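CD180 antigen (Mus musculus, PDB 3T6Q) may cooperate with MD-1 and TLR4 in the innate immune response of B cells to bacterial lipopolysaccharide, leading to NF-kappa-B activation. Local coordinates at residues 246-251 with 275-280; 257-262 with 281-286; 298-303 with 322-327. All blocks are in the same frame, centred on the assembly; numbering follows the deposited sequence. Where two conformers were deposited one is given.

All three contacts join successive coils of the leucine-rich-repeat solenoid. Contact 2 pairs two parallel strands by backbone hydrogen bonds, with leucine and isoleucine on one face and polar side chains on the other. Contacts 1 and 3 lie farther from the centre of the chain, in the loops between strands, where no strand ladder links the segments; phenylalanine and leucine packing takes over, joined by a copper site and a disulfide in contact 1 and by two waters and a serine hydroxyl in contact 3. Contact 1 is largely buried, the other two partly. The contacts share one core: L280 of contact 1 packs on I259 of contact 2, and L300 of contact 3 meets both F277 and L283.

Contact 1: 246-251 with 275-280; sequences AVFEGL and HCFSGL. With CU (copper (II) ion), chain J.
L251 lays its CD2 methyl over the centre of the F277 ring, 3.5 Å from the centroid and almost exactly on the ring normal, a CH-pi contact. Its chi1 of -161° puts CG anti to the backbone N, 3.7 Å from C276 O, and the side chain crosses that of F277 at about a right angle. The same methyl also meets CD2 of L280. F277 in turn drives its edge into the face of F248: F277 CE1 lies 3.6 Å from F248 CG, and the planes stand at 72° in a T-shaped pair. V247 CG1 lies over the other face of F248, toward the rim, while F219 of helix 215-221 and F274 extend the aromatic cluster. C276, buried beside it, sets CB against L251 CB and F248 O, and its SG is bonded to C252 in a disulfide.

Beyond this core the chemistry turns polar. E249 OE2 and H275 NE2 each bind the copper ion at 2.0 Å. They stand 3.2 Å apart as co-ligands, with carboxylate and imidazole planes 58° apart. ND1 of H275 is hydrogen-bonded to N272 O, a second-shell bond that would help to set the ring's rotation, with NE2 turned to the metal. The cation probably offsets the carboxylate charge. The disulfide and the ring packing join the two coils independently of it.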
# COMPACT_ATOMS: atom_id res chain seq x y z
N ALA A 246 33.62 13.63 6.91
CA ALA A 246 33.61 12.56 5.88
C ALA A 246 32.30 12.45 5.08
O ALA A 246 32.33 12.14 3.90
CB ALA A 246 33.95 11.19 6.47
N VAL A 247 31.16 12.66 5.74
CA VAL A 247 29.87 12.49 5.12
C VAL A 247 29.70 13.37 3.86
O VAL A 247 29.03 12.98 2.90
CB VAL A 247 28.75 12.79 6.17
CG1 VAL A 247 27.40 12.98 5.53
CG2 VAL A 247 28.71 11.68 7.24
N PHE A 248 30.30 14.55 3.87
CA PHE A 248 29.99 15.61 2.87
C PHE A 248 30.95 15.71 1.68
O PHE A 248 30.84 16.64 0.87
CB PHE A 248 29.93 16.96 3.58
CG PHE A 248 28.93 16.98 4.72
CD1 PHE A 248 27.55 16.86 4.45
CD2 PHE A 248 29.35 17.07 6.03
CE1 PHE A 248 26.61 16.87 5.49
CE2 PHE A 248 28.41 17.06 7.08
CZ PHE A 248 27.05 16.97 6.80
N GLU A 249 31.89 14.77 1.60
CA GLU A 249 32.95 14.78 0.56
C GLU A 249 32.41 15.03 -0.86
O GLU A 249 32.99 15.83 -1.61
CB GLU A 249 33.75 13.46 0.64
CG GLU A 249 34.65 13.40 1.88
CD GLU A 249 35.82 14.39 1.82
OE1 GLU A 249 36.92 13.99 1.33
OE2 GLU A 249 35.69 15.57 2.27
N GLY A 250 31.30 14.37 -1.21
CA GLY A 250 30.69 14.52 -2.56
C GLY A 250 30.24 15.93 -2.89
O GLY A 250 30.13 16.32 -4.06
N LEU A 251 29.94 16.72 -1.88
CA LEU A 251 29.48 18.09 -2.17
C LEU A 251 30.51 18.96 -2.91
O LEU A 251 30.13 19.95 -3.54
CB LEU A 251 29.12 18.80 -0.85
CG LEU A 251 28.22 20.03 -0.82
CD1 LEU A 251 26.92 19.77 -1.58
CD2 LEU A 251 27.90 20.29 0.66
N HIS A 275 34.07 22.17 5.15
CA HIS A 275 35.07 22.56 4.12
C HIS A 275 34.63 22.29 2.68
O HIS A 275 35.14 22.97 1.81
CB HIS A 275 36.45 21.93 4.40
CG HIS A 275 36.52 20.45 4.11
ND1 HIS A 275 36.25 19.50 5.04
CD2 HIS A 275 36.82 19.76 2.93
CE1 HIS A 275 36.40 18.27 4.50
NE2 HIS A 275 36.75 18.44 3.21
N CYS A 276 33.70 21.35 2.43
CA CYS A 276 33.11 21.19 1.08
C CYS A 276 31.93 22.11 0.69
O CYS A 276 31.35 21.94 -0.41
CB CYS A 276 32.75 19.71 0.77
SG CYS A 276 34.22 18.75 0.31
N PHE A 277 31.62 23.08 1.53
CA PHE A 277 30.37 23.85 1.37
C PHE A 277 30.66 25.20 0.75
O PHE A 277 29.78 26.07 0.72
CB PHE A 277 29.65 24.06 2.74
CG PHE A 277 28.98 22.81 3.29
CD1 PHE A 277 29.71 21.69 3.65
CD2 PHE A 277 27.58 22.78 3.46
CE1 PHE A 277 29.07 20.57 4.20
CE2 PHE A 277 26.93 21.66 3.96
CZ PHE A 277 27.67 20.55 4.35
N SER A 278 31.86 25.40 0.19
CA SER A 278 32.21 26.74 -0.23
C SER A 278 31.37 27.32 -1.36
O SER A 278 31.26 28.54 -1.47
CB SER A 278 33.73 26.94 -0.47
OG SER A 278 34.15 26.06 -1.47
N GLY A 279 30.72 26.50 -2.18
CA GLY A 279 29.75 27.08 -3.15
C GLY A 279 28.36 27.49 -2.60
O GLY A 279 27.59 28.19 -3.27
N LEU A 280 28.03 27.07 -1.38
CA LEU A 280 26.66 27.30 -0.86
C LEU A 280 26.33 28.76 -0.59
O LEU A 280 27.14 29.52 -0.07
CB LEU A 280 26.36 26.50 0.42
CG LEU A 280 25.88 25.04 0.33
CD1 LEU A 280 24.51 24.90 -0.30
CD2 LEU A 280 26.89 24.14 -0.39
CU CU J . 37.32 16.74 2.23

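Contact 2: 257-262 with 281-286; sequences ESINLQ and QELDLT
I259 and L283 lie side by side and point the same way into the apolar interior, I259 CG2 meeting L283 CD1 at 3.8 Å. The next pair continues this layer, with L261 CB against L285 CD2, and L261 CD1 also reaches L283 CD1 more loosely. L280 packs on I259, and L306 of the following strand lies against L283.

Behind these side chains strands 258-260 and 282-284 run parallel, their axes 4.8 Å apart, as neighbouring rungs of the leucine-rich-repeat solenoid. E257, I259 and L261 make the bonds of the ladder on their side: I259 N gives to E282 O, I259 O takes D284 N, and L261 N reaches D284 O at 2.9 Å in a nearly straight bond (171°). At its start E257 O receives both Q281 N and E282 N.

On the opposite face S258 packs its OG against CB of E282, and N260 runs alongside D284, its amide tilted 32° from the carboxylate. ND2 of N260 lies 3.4 Å from D284 OD2 at a poor angle for a hydrogen bond. Both residues use OD1 to close an Asx turn: N260 OD1 accepts from Q262 N, while D284 OD1 accepts T286 N and, on its syn lone pair, T286 OG1 at 2.6 Å. At the far end Q262 CB packs on T286 CB, and Q262 NE2 bonds to T234 O and to the backbone of another protein's chain.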
# COMPACT_ATOMS: atom_id res chain seq x y z
N GLU A 257 22.86 25.64 -4.47
CA GLU A 257 22.65 26.98 -3.92
C GLU A 257 22.29 26.94 -2.43
O GLU A 257 22.82 27.71 -1.65
CB GLU A 257 21.54 27.71 -4.67
CG GLU A 257 21.72 29.21 -4.72
CD GLU A 257 22.63 29.67 -5.87
OE1 GLU A 257 22.31 30.74 -6.47
OE2 GLU A 257 23.63 28.98 -6.19
N SER A 258 21.40 26.01 -2.05
CA SER A 258 20.81 26.03 -0.71
C SER A 258 20.67 24.61 -0.24
O SER A 258 20.21 23.74 -1.00
CB SER A 258 19.44 26.73 -0.74
OG SER A 258 18.77 26.63 0.50
N ILE A 259 21.07 24.36 1.01
CA ILE A 259 20.99 23.00 1.55
C ILE A 259 20.36 23.03 2.93
O ILE A 259 20.64 23.96 3.74
CB ILE A 259 22.36 22.28 1.56
CG1 ILE A 259 22.24 20.84 2.05
CG2 ILE A 259 23.38 23.05 2.38
CD1 ILE A 259 23.51 20.01 1.73
N ASN A 260 19.54 22.01 3.21
CA ASN A 260 18.91 21.91 4.53
C ASN A 260 19.39 20.60 5.13
O ASN A 260 19.33 19.53 4.47
CB ASN A 260 17.35 21.93 4.38
CG ASN A 260 16.64 21.92 5.74
OD1 ASN A 260 16.78 20.96 6.49
ND2 ASN A 260 15.90 22.94 6.03
N LEU A 261 19.88 20.64 6.37
CA LEU A 261 20.33 19.47 7.07
C LEU A 261 19.65 19.35 8.45
O LEU A 261 20.26 18.87 9.41
CB LEU A 261 21.88 19.56 7.24
CG LEU A 261 22.62 19.29 5.92
CD1 LEU A 261 24.06 19.80 5.88
CD2 LEU A 261 22.55 17.78 5.59
N GLN A 262 18.40 19.79 8.55
CA GLN A 262 17.78 19.83 9.88
C GLN A 262 17.76 18.46 10.60
O GLN A 262 17.64 17.40 9.96
CB GLN A 262 16.35 20.40 9.75
CG GLN A 262 15.36 19.45 9.03
CD GLN A 262 13.92 19.66 9.52
OE1 GLN A 262 13.45 20.77 9.61
NE2 GLN A 262 13.22 18.58 9.81
N GLN A 281 25.10 29.12 -0.94
CA GLN A 281 24.58 30.42 -0.58
C GLN A 281 23.77 30.38 0.71
O GLN A 281 23.73 31.37 1.44
CB GLN A 281 23.75 31.00 -1.73
CG GLN A 281 24.55 31.15 -3.06
CD GLN A 281 25.78 32.02 -2.93
OE1 GLN A 281 25.69 33.21 -2.63
NE2 GLN A 281 26.94 31.42 -3.17
N GLU A 282 23.08 29.26 0.96
CA GLU A 282 22.18 29.18 2.11
C GLU A 282 22.39 27.84 2.78
O GLU A 282 22.48 26.80 2.08
CB GLU A 282 20.72 29.23 1.70
CG GLU A 282 20.37 30.38 0.78
CD GLU A 282 18.86 30.59 0.70
OE1 GLU A 282 18.08 29.93 1.49
OE2 GLU A 282 18.47 31.40 -0.16
N LEU A 283 22.48 27.87 4.11
CA LEU A 283 22.69 26.63 4.87
C LEU A 283 21.71 26.62 6.06
O LEU A 283 21.61 27.59 6.84
CB LEU A 283 24.15 26.50 5.37
CG LEU A 283 24.46 25.48 6.48
CD1 LEU A 283 24.24 24.08 5.89
CD2 LEU A 283 25.91 25.72 6.86
N ASP A 284 20.97 25.53 6.17
CA ASP A 284 19.96 25.41 7.25
C ASP A 284 20.34 24.29 8.22
O ASP A 284 20.29 23.10 7.86
CB ASP A 284 18.57 25.14 6.66
CG ASP A 284 17.45 25.34 7.69
OD1 ASP A 284 17.60 24.87 8.86
OD2 ASP A 284 16.44 26.01 7.33
N LEU A 285 20.65 24.66 9.46
CA LEU A 285 21.03 23.67 10.50
C LEU A 285 20.02 23.65 11.66
O LEU A 285 20.41 23.51 12.83
CB LEU A 285 22.44 23.97 10.98
CG LEU A 285 23.54 23.83 9.89
CD1 LEU A 285 24.86 24.42 10.41
CD2 LEU A 285 23.75 22.37 9.51
N THR A 286 18.74 23.82 11.33
CA THR A 286 17.65 23.83 12.30
C THR A 286 17.66 22.57 13.18
O THR A 286 17.72 21.44 12.65
CB THR A 286 16.28 23.95 11.61
OG1 THR A 286 16.19 25.21 10.97
CG2 THR A 286 15.12 23.84 12.69

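Contact 3: 298-303 with 322-327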
# COMPACT_ATOMS: atom_id res chain seq x y z
N VAL A 298 35.94 26.41 8.54
CA VAL A 298 36.24 26.72 7.12
C VAL A 298 35.09 26.35 6.15
O VAL A 298 34.31 25.41 6.43
CB VAL A 298 37.55 26.01 6.65
CG1 VAL A 298 38.77 26.61 7.34
CG2 VAL A 298 37.45 24.52 6.97
N GLY A 299 35.00 27.09 5.03
CA GLY A 299 34.15 26.70 3.90
C GLY A 299 32.82 27.45 3.81
O GLY A 299 31.98 27.16 2.95
N LEU A 300 32.63 28.45 4.67
CA LEU A 300 31.38 29.19 4.70
C LEU A 300 31.67 30.68 4.63
O LEU A 300 30.84 31.49 4.96
CB LEU A 300 30.61 28.86 6.01
CG LEU A 300 30.24 27.37 6.18
CD1 LEU A 300 29.58 27.21 7.55
CD2 LEU A 300 29.27 26.85 5.10
N SER A 301 32.88 31.06 4.20
CA SER A 301 33.23 32.48 4.21
C SER A 301 32.40 33.34 3.20
O SER A 301 32.34 34.58 3.34
CB SER A 301 34.75 32.61 3.96
OG SER A 301 34.96 32.47 2.57
N THR A 302 31.81 32.70 2.19
CA THR A 302 30.90 33.39 1.22
C THR A 302 29.42 32.99 1.32
O THR A 302 28.60 33.42 0.49
CB THR A 302 31.41 33.33 -0.26
OG1 THR A 302 31.24 32.00 -0.76
CG2 THR A 302 32.92 33.72 -0.37
N LEU A 303 29.05 32.24 2.37
CA LEU A 303 27.66 31.93 2.65
C LEU A 303 26.87 33.23 2.87
O LEU A 303 27.36 34.13 3.56
CB LEU A 303 27.57 31.07 3.95
CG LEU A 303 26.20 30.47 4.26
CD1 LEU A 303 25.91 29.33 3.29
CD2 LEU A 303 26.21 30.04 5.73
N SER A 322 32.73 35.29 13.24
CA SER A 322 33.94 35.46 12.42
C SER A 322 33.98 34.40 11.29
O SER A 322 34.60 34.62 10.28
CB SER A 322 35.21 35.34 13.29
OG SER A 322 35.23 34.04 13.93
N ASN A 323 33.29 33.27 11.46
CA ASN A 323 33.16 32.26 10.41
C ASN A 323 32.38 32.71 9.17
O ASN A 323 32.50 32.10 8.12
CB ASN A 323 32.45 31.03 10.95
CG ASN A 323 33.27 30.30 11.97
OD1 ASN A 323 34.51 30.22 11.87
ND2 ASN A 323 32.59 29.73 12.98
N PHE A 324 31.53 33.72 9.30
CA PHE A 324 30.55 34.00 8.22
C PHE A 324 30.57 35.46 7.78
O PHE A 324 29.52 36.13 7.85
CB PHE A 324 29.12 33.65 8.69
CG PHE A 324 29.05 32.40 9.52
CD1 PHE A 324 29.23 31.16 8.93
CD2 PHE A 324 28.77 32.47 10.88
CE1 PHE A 324 29.15 29.99 9.67
CE2 PHE A 324 28.67 31.32 11.63
CZ PHE A 324 28.88 30.08 11.03
N PRO A 325 31.73 35.96 7.30
CA PRO A 325 31.78 37.41 7.01
C PRO A 325 30.85 37.90 5.88
O PRO A 325 30.55 39.12 5.83
CB PRO A 325 33.25 37.64 6.63
CG PRO A 325 33.74 36.30 6.14
CD PRO A 325 33.02 35.30 7.00
N SER A 326 30.37 37.00 5.00
CA SER A 326 29.48 37.44 3.90
C SER A 326 27.98 37.43 4.26
O SER A 326 27.14 37.86 3.45
CB SER A 326 29.70 36.60 2.62
OG SER A 326 31.05 36.67 2.25
N LEU A 327 27.62 36.96 5.46
CA LEU A 327 26.18 36.77 5.76
C LEU A 327 25.30 38.00 5.57
O LEU A 327 25.65 39.10 6.04
CB LEU A 327 25.94 36.33 7.20
CG LEU A 327 25.92 34.88 7.63
CD1 LEU A 327 25.17 34.77 8.97
CD2 LEU A 327 25.41 33.91 6.57
O HOH W 1 33.91 29.86 7.13
O HOH W 2 29.71 34.20 5.12
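This is a partly buried contact between loops of successive coils of the solenoid, those that lead into strands 305-307 and 329-331, with an apolar side and a polar, water-bridged one. On the apolar side L300 and F324 lie side by side: L300 CD1 comes to 3.5 Å from F324 CE1 at the edge of the ring, and L300 CB lies in the ring plane. N323 CB covers the centre of one ring face. L303 and L327 likewise point the same way and meet through their CD2 methyls. F274 and F277 of the preceding loop, and L283 of strand 282-284, pack on L300, while F324 and L327 both touch L306 of strand 305-307.

Between the two backbones the partners are polar. The hydroxyl of S326 donates to S301 O over 2.7 Å, in the carbonyl plane and on a lone pair. The ring of P325 rests on the same carbonyl, CG 3.6 Å from S301 O. Two waters bridge the backbones. One accepts from L300 N and donates to N323 O at 2.8 Å; the other donates to L300 O and L303 O and accepts from S326 N. N323 is itself anchored, OD1 to L297 N and ND2 to P294 O. The type I turn L300-L303 recurs one coil on as F324-L327, with leucines and a phenylalanine turned into the core, as expected of a leucine-rich-repeat solenoid in the Toll-like receptor family.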